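Local structure of capsid protein VP1 (Human polyomavirus 12, 6Y5Z) at residues K181-I184 with E185-S188; G151-V154 with P155-T159. The protein probably forms, as disulfide-linked pentamers, the T=7 icosahedral capsid of the virus and takes part in attachment to and entry into the host cell. All coordinates share one frame; numbering follows the deposited sequence.

Interaction 1: residues K181-I184 with E185-S188; sequences KYPI and ETWS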
ATOM      1  N   LYS D 181       0.353 -26.425 -20.445  1.00 16.32           N
ATOM      2  CA  LYS D 181       0.524 -26.335 -21.916  1.00 17.23           C
ATOM      3  C   LYS D 181       0.184 -24.949 -22.465  1.00 16.98           C
ATOM      4  O   LYS D 181       0.542 -24.690 -23.630  1.00 16.22           O
ATOM      5  CB  LYS D 181      -0.345 -27.386 -22.613  1.00 19.79           C
ATOM      6  CG  LYS D 181      -0.062 -28.817 -22.189  1.00 22.06           C
ATOM      7  CD  LYS D 181       1.323 -29.312 -22.531  1.00 23.99           C
ATOM      8  CE  LYS D 181       1.522 -30.792 -22.253  1.00 28.47           C
ATOM      9  N   TYR D 182      -0.539 -24.108 -21.711  1.00 15.04           N
ATOM     10  CA  TYR D 182      -0.945 -22.754 -22.158  1.00 15.34           C
ATOM     11  C   TYR D 182      -0.024 -21.750 -21.480  1.00 15.29           C
ATOM     12  O   TYR D 182      -0.131 -21.557 -20.251  1.00 15.23           O
ATOM     13  CB  TYR D 182      -2.400 -22.484 -21.774  1.00 15.60           C
ATOM     14  CG  TYR D 182      -3.431 -23.219 -22.592  1.00 14.66           C
ATOM     15  CD1 TYR D 182      -3.682 -24.566 -22.401  1.00 16.07           C
ATOM     16  CD2 TYR D 182      -4.172 -22.552 -23.553  1.00 15.83           C
ATOM     17  CE1 TYR D 182      -4.628 -25.243 -23.157  1.00 15.67           C
ATOM     18  CE2 TYR D 182      -5.129 -23.213 -24.311  1.00 15.87           C
ATOM     19  CZ  TYR D 182      -5.351 -24.561 -24.119  1.00 16.65           C
ATOM     20  OH  TYR D 182      -6.267 -25.196 -24.921  1.00 17.45           O
ATOM     21  N   PRO D 183       0.959 -21.155 -22.188  1.00 14.39           N
ATOM     22  CA  PRO D 183       1.904 -20.262 -21.519  1.00 15.23           C
ATOM     23  C   PRO D 183       1.208 -19.004 -20.998  1.00 14.74           C
ATOM     24  O   PRO D 183       0.344 -18.455 -21.656  1.00 15.20           O
ATOM     25  CB  PRO D 183       2.932 -19.833 -22.573  1.00 15.41           C
ATOM     26  CG  PRO D 183       2.612 -20.660 -23.805  1.00 17.18           C
ATOM     27  CD  PRO D 183       1.238 -21.271 -23.627  1.00 15.91           C
ATOM     28  N   ILE D 184       1.584 -18.537 -19.811  1.00 14.78           N
ATOM     29  CA  ILE D 184       0.910 -17.300 -19.316  1.00 14.97           C
ATOM     30  C   ILE D 184       1.267 -16.124 -20.244  1.00 13.42           C
ATOM     31  O   ILE D 184       0.452 -15.203 -20.390  1.00 13.55           O
ATOM     32  CB  ILE D 184       1.204 -17.009 -17.832  1.00 16.32           C
ATOM     33  CG1 ILE D 184       2.642 -16.581 -17.601  1.00 17.60           C
ATOM     34  CG2 ILE D 184       0.808 -18.176 -16.930  1.00 16.36           C
ATOM     35  CD1 ILE D 184       2.852 -15.989 -16.219  1.00 17.75           C
ATOM     36  N   GLU D 185       2.433 -16.133 -20.888  1.00 13.36           N
ATOM     37  CA  GLU D 185       2.879 -14.939 -21.658  1.00 14.37           C
ATOM     38  C   GLU D 185       2.036 -14.749 -22.924  1.00 14.84           C
ATOM     39  O   GLU D 185       2.163 -13.697 -23.526  1.00 15.13           O
ATOM     40  CB  GLU D 185       4.384 -14.947 -21.928  1.00 13.86           C
ATOM     41  CG  GLU D 185       4.795 -15.931 -22.984  1.00 14.19           C
ATOM     42  CD  GLU D 185       6.235 -15.822 -23.396  1.00 14.98           C
ATOM     43  OE1 GLU D 185       7.128 -15.750 -22.504  1.00 16.74           O
ATOM     44  OE2 GLU D 185       6.469 -15.824 -24.627  1.00 15.01           O
ATOM     45  N   THR D 186       1.165 -15.692 -23.299  1.00 14.15           N
ATOM     46  CA  THR D 186       0.343 -15.548 -24.527  1.00 13.73           C
ATOM     47  C   THR D 186      -1.148 -15.520 -24.214  1.00 13.45           C
ATOM     48  O   THR D 186      -1.897 -15.370 -25.155  1.00 13.41           O
ATOM     49  CB  THR D 186       0.632 -16.639 -25.579  1.00 14.45           C
ATOM     50  OG1 THR D 186       0.175 -17.923 -25.147  1.00 14.97           O
ATOM     51  CG2 THR D 186       2.098 -16.719 -25.928  1.00 14.77           C
ATOM     52  N   TRP D 187      -1.577 -15.731 -22.971  1.00 12.74           N
ATOM     53  CA  TRP D 187      -3.023 -15.940 -22.677  1.00 12.97           C
ATOM     54  C   TRP D 187      -3.446 -15.194 -21.413  1.00 13.81           C
ATOM     55  O   TRP D 187      -2.807 -15.398 -20.350  1.00 14.33           O
ATOM     56  CB  TRP D 187      -3.333 -17.428 -22.486  1.00 12.64           C
ATOM     57  CG  TRP D 187      -3.124 -18.320 -23.671  1.00 12.70           C
ATOM     58  CD1 TRP D 187      -2.186 -19.291 -23.795  1.00 13.63           C
ATOM     59  CD2 TRP D 187      -3.910 -18.352 -24.873  1.00 12.94           C
ATOM     60  NE1 TRP D 187      -2.334 -19.940 -24.996  1.00 13.72           N
ATOM     61  CE2 TRP D 187      -3.390 -19.393 -25.672  1.00 13.38           C
ATOM     62  CE3 TRP D 187      -5.012 -17.630 -25.332  1.00 12.73           C
ATOM     63  CZ2 TRP D 187      -3.927 -19.684 -26.928  1.00 14.11           C
ATOM     64  CZ3 TRP D 187      -5.512 -17.894 -26.588  1.00 13.64           C
ATOM     65  CH2 TRP D 187      -4.991 -18.933 -27.357  1.00 13.81           C
ATOM     66  N   SER D 188      -4.529 -14.445 -21.521  1.00 14.23           N
ATOM     67  CA  SER D 188      -5.178 -13.698 -20.423  1.00 15.01           C
ATOM     68  C   SER D 188      -6.521 -14.345 -20.170  1.00 15.02           C
ATOM     69  O   SER D 188      -7.174 -14.785 -21.115  1.00 14.00           O
ATOM     70  CB  SER D 188      -5.389 -12.264 -20.810  1.00 15.18           C
ATOM     71  OG  SER D 188      -4.166 -11.615 -21.050  1.00 18.31           O
TER
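Tyr182 and Trp187 both carry CG beside the backbone N and anti to the carbonyl carbon (chi1 -73° and -64°), and the bend of chain between them brings the two rings together. That bend is a pair of overlapping type I beta turns, 183-186 and 184-187, leading into strand 187-189 of a small three-stranded antiparallel sheet that lies outside the VP1 jelly roll. Each turn is closed by a weak but nearly straight hydrogen bond: Thr186 N reaches Pro183 O at 3.3 Å, and Trp187 N reaches Ile184 O at the same distance. Across the bend, the tyrosine ring meets the five-membered ring of Trp187 obliquely, the planes inclined at 54°. Tyr182 CD2 comes down over one indole face near its rim, 3.5 Å from Trp187 NE1, while Tyr182 CB sits 3.8 Å from Trp187 CD1. The opposite face has Thr186 CB above its rim. Pro183 fills in at the indole edge: its N lies in the ring plane, its CD is 4.0 Å from Trp187 CD1, and its CG and CD also rest against Thr186 OG1. Beyond the turns, Tyr182 OH bonds to Asp177 and Trp187 NE1 to Ile153 O, so both aromatic residues are anchored at their polar ends too. The bend also faces a neighbouring subunit: Glu185 OE2 bonds to His106 of that chain as well as to Tyr148 of its own, and Ile184 O accepts from Asn100 of the neighbour in addition to closing a turn. Closest to the indole edge is the turn acceptor itself, Pro183 O, 3.4 Å from Trp187 CD1.

Interaction 2: residues G151-V154 with P155-T159; sequences GLIV and PKSVT
From Val154 to Ser157 the chain makes a type I beta turn, with helical angles at Pro155 (-50/-36) and Lys156, closed by a 2.8 Å hydrogen bond from Ser157 N to Val154 O. The donor stands 44° out of the carbonyl plane, off the lone-pair direction. A second bond runs the other way: Ser157 OG accepts from Val154 N at 3.2 Å, with an almost straight N-H...O angle of 168°. The hydroxyl gets there because OG is turned beside its own backbone N (chi1 -56°), back across the mouth of the turn. This second bond resembles only the return bond of a capping box; valine has no side-chain acceptor to supply the other, and no regular helix follows. Pro155 O continues the winding, accepting from both Val158 N and Thr159 N, at 2.9 and 3.0 Å. Ile153 CG2, anti to its backbone N, lies against Ser157 CB at 3.9 Å. The Val154-Pro155 junction is tight, with Val154 CB 3.3 Å from Pro155 CD. The proline ring also packs on Gln141 and Thr186, whereas the fully extended chain of Lys156 leads away from the turn.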
ATOM      1  N   GLY D 151       3.961 -28.563 -29.317  1.00 24.46           N
ATOM      2  CA  GLY D 151       3.303 -29.270 -28.204  1.00 25.10           C
ATOM      3  C   GLY D 151       2.719 -28.331 -27.163  1.00 25.57           C
ATOM      4  O   GLY D 151       2.412 -28.825 -26.045  1.00 25.70           O
ATOM      5  N   LEU D 152       2.643 -27.039 -27.479  1.00 20.99           N
ATOM      6  CA  LEU D 152       1.954 -26.028 -26.617  1.00 20.96           C
ATOM      7  C   LEU D 152       0.662 -25.606 -27.291  1.00 22.07           C
ATOM      8  O   LEU D 152       0.500 -25.851 -28.501  1.00 26.07           O
ATOM      9  CB  LEU D 152       2.855 -24.811 -26.400  1.00 20.70           C
ATOM     10  CG  LEU D 152       4.202 -25.085 -25.746  1.00 20.77           C
ATOM     11  CD1 LEU D 152       4.923 -23.775 -25.470  1.00 21.14           C
ATOM     12  CD2 LEU D 152       4.049 -25.881 -24.455  1.00 20.88           C
ATOM     13  N   ILE D 153      -0.228 -24.951 -26.559  1.00 18.62           N
ATOM     14  CA  ILE D 153      -1.376 -24.248 -27.177  1.00 17.55           C
ATOM     15  C   ILE D 153      -1.098 -22.754 -27.018  1.00 17.43           C
ATOM     16  O   ILE D 153      -0.986 -22.288 -25.845  1.00 16.05           O
ATOM     17  CB  ILE D 153      -2.738 -24.643 -26.574  1.00 19.04           C
ATOM     18  CG1 ILE D 153      -2.963 -26.156 -26.496  1.00 22.78           C
ATOM     19  CG2 ILE D 153      -3.836 -23.949 -27.352  1.00 18.89           C
ATOM     20  CD1 ILE D 153      -2.811 -26.878 -27.815  1.00 24.75           C
ATOM     21  N   VAL D 154      -0.946 -22.068 -28.138  1.00 16.20           N
ATOM     22  CA  VAL D 154      -0.633 -20.615 -28.225  1.00 16.19           C
ATOM     23  C   VAL D 154      -1.589 -20.013 -29.244  1.00 16.61           C
ATOM     24  O   VAL D 154      -2.298 -20.757 -29.924  1.00 16.10           O
ATOM     25  CB  VAL D 154       0.845 -20.393 -28.594  1.00 17.15           C
ATOM     26  CG1 VAL D 154       1.764 -20.819 -27.469  1.00 17.14           C
ATOM     27  CG2 VAL D 154       1.233 -21.113 -29.885  1.00 17.40           C
ATOM     28  N   PRO D 155      -1.690 -18.674 -29.359  1.00 15.22           N
ATOM     29  CA  PRO D 155      -2.616 -18.060 -30.309  1.00 15.93           C
ATOM     30  C   PRO D 155      -2.527 -18.621 -31.739  1.00 16.15           C
ATOM     31  O   PRO D 155      -3.565 -18.766 -32.376  1.00 16.48           O
ATOM     32  CB  PRO D 155      -2.263 -16.578 -30.205  1.00 16.06           C
ATOM     33  CG  PRO D 155      -1.914 -16.441 -28.737  1.00 15.48           C
ATOM     34  CD  PRO D 155      -1.061 -17.666 -28.480  1.00 15.61           C
ATOM     35  N   LYS D 156      -1.326 -18.961 -32.195  1.00 16.26           N
ATOM     36  CA  LYS D 156      -1.134 -19.561 -33.550  1.00 17.64           C
ATOM     37  C   LYS D 156      -1.973 -20.843 -33.673  1.00 18.24           C
ATOM     38  O   LYS D 156      -2.375 -21.188 -34.817  1.00 18.01           O
ATOM     39  CB  LYS D 156       0.343 -19.852 -33.804  1.00 19.38           C
ATOM     40  CG  LYS D 156       0.644 -20.341 -35.210  1.00 22.72           C
ATOM     41  CD  LYS D 156       2.077 -20.735 -35.392  1.00 24.66           C
ATOM     42  CE  LYS D 156       2.339 -21.265 -36.789  1.00 28.26           C
ATOM     43  NZ  LYS D 156       3.781 -21.549 -36.983  1.00 32.21           N
ATOM     44  N   SER D 157      -2.232 -21.549 -32.567  1.00 16.72           N
ATOM     45  CA  SER D 157      -3.035 -22.800 -32.540  1.00 17.62           C
ATOM     46  C   SER D 157      -4.476 -22.521 -32.994  1.00 19.45           C
ATOM     47  O   SER D 157      -5.129 -23.494 -33.426  1.00 21.10           O
ATOM     48  CB  SER D 157      -3.026 -23.442 -31.178  1.00 16.82           C
ATOM     49  OG  SER D 157      -1.695 -23.695 -30.751  1.00 18.64           O
ATOM     50  N   VAL D 158      -4.982 -21.285 -32.854  1.00 19.24           N
ATOM     51  CA  VAL D 158      -6.425 -20.955 -33.038  1.00 18.85           C
ATOM     52  C   VAL D 158      -6.656 -19.879 -34.099  1.00 18.78           C
ATOM     53  O   VAL D 158      -7.800 -19.747 -34.539  1.00 19.66           O
ATOM     54  CB  VAL D 158      -7.092 -20.553 -31.714  1.00 18.92           C
ATOM     55  CG1 VAL D 158      -6.951 -21.653 -30.678  1.00 20.34           C
ATOM     56  CG2 VAL D 158      -6.597 -19.211 -31.179  1.00 18.68           C
ATOM     57  N   THR D 159      -5.643 -19.129 -34.510  1.00 18.26           N
ATOM     58  CA  THR D 159      -5.825 -18.014 -35.463  1.00 18.00           C
ATOM     59  C   THR D 159      -4.495 -17.653 -36.119  1.00 17.40           C
ATOM     60  O   THR D 159      -3.462 -18.159 -35.715  1.00 19.68           O
ATOM     61  CB  THR D 159      -6.497 -16.821 -34.770  1.00 19.16           C
ATOM     62  OG1 THR D 159      -7.019 -15.938 -35.766  1.00 20.57           O
ATOM     63  CG2 THR D 159      -5.549 -16.058 -33.866  1.00 18.77           C
TER

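Interactions 1 and 2 belong to the same long excursion of the chain between jelly-roll strands 124-131 and 197-204, their centres 10 Å apart. Residue Ile153 joins them through its backbone: its O accepts a hydrogen bond from Trp187 NE1 at 2.8 Å, and its N donates one to Lys181 O at 3.0 Å. Packing closes the same seam, with Pro183 CD 3.3 Å from Ile153 O and Trp187 CZ2 3.3 Å from Val154 C. The outer turn, 151-159, touches no other subunit; a glycerol, probably from the crystallisation liquor, is hydrogen-bonded to Leu152 N and lies about 4 Å from the Ser157 side chain. The inner turn, 181-188, meets the neighbouring subunit.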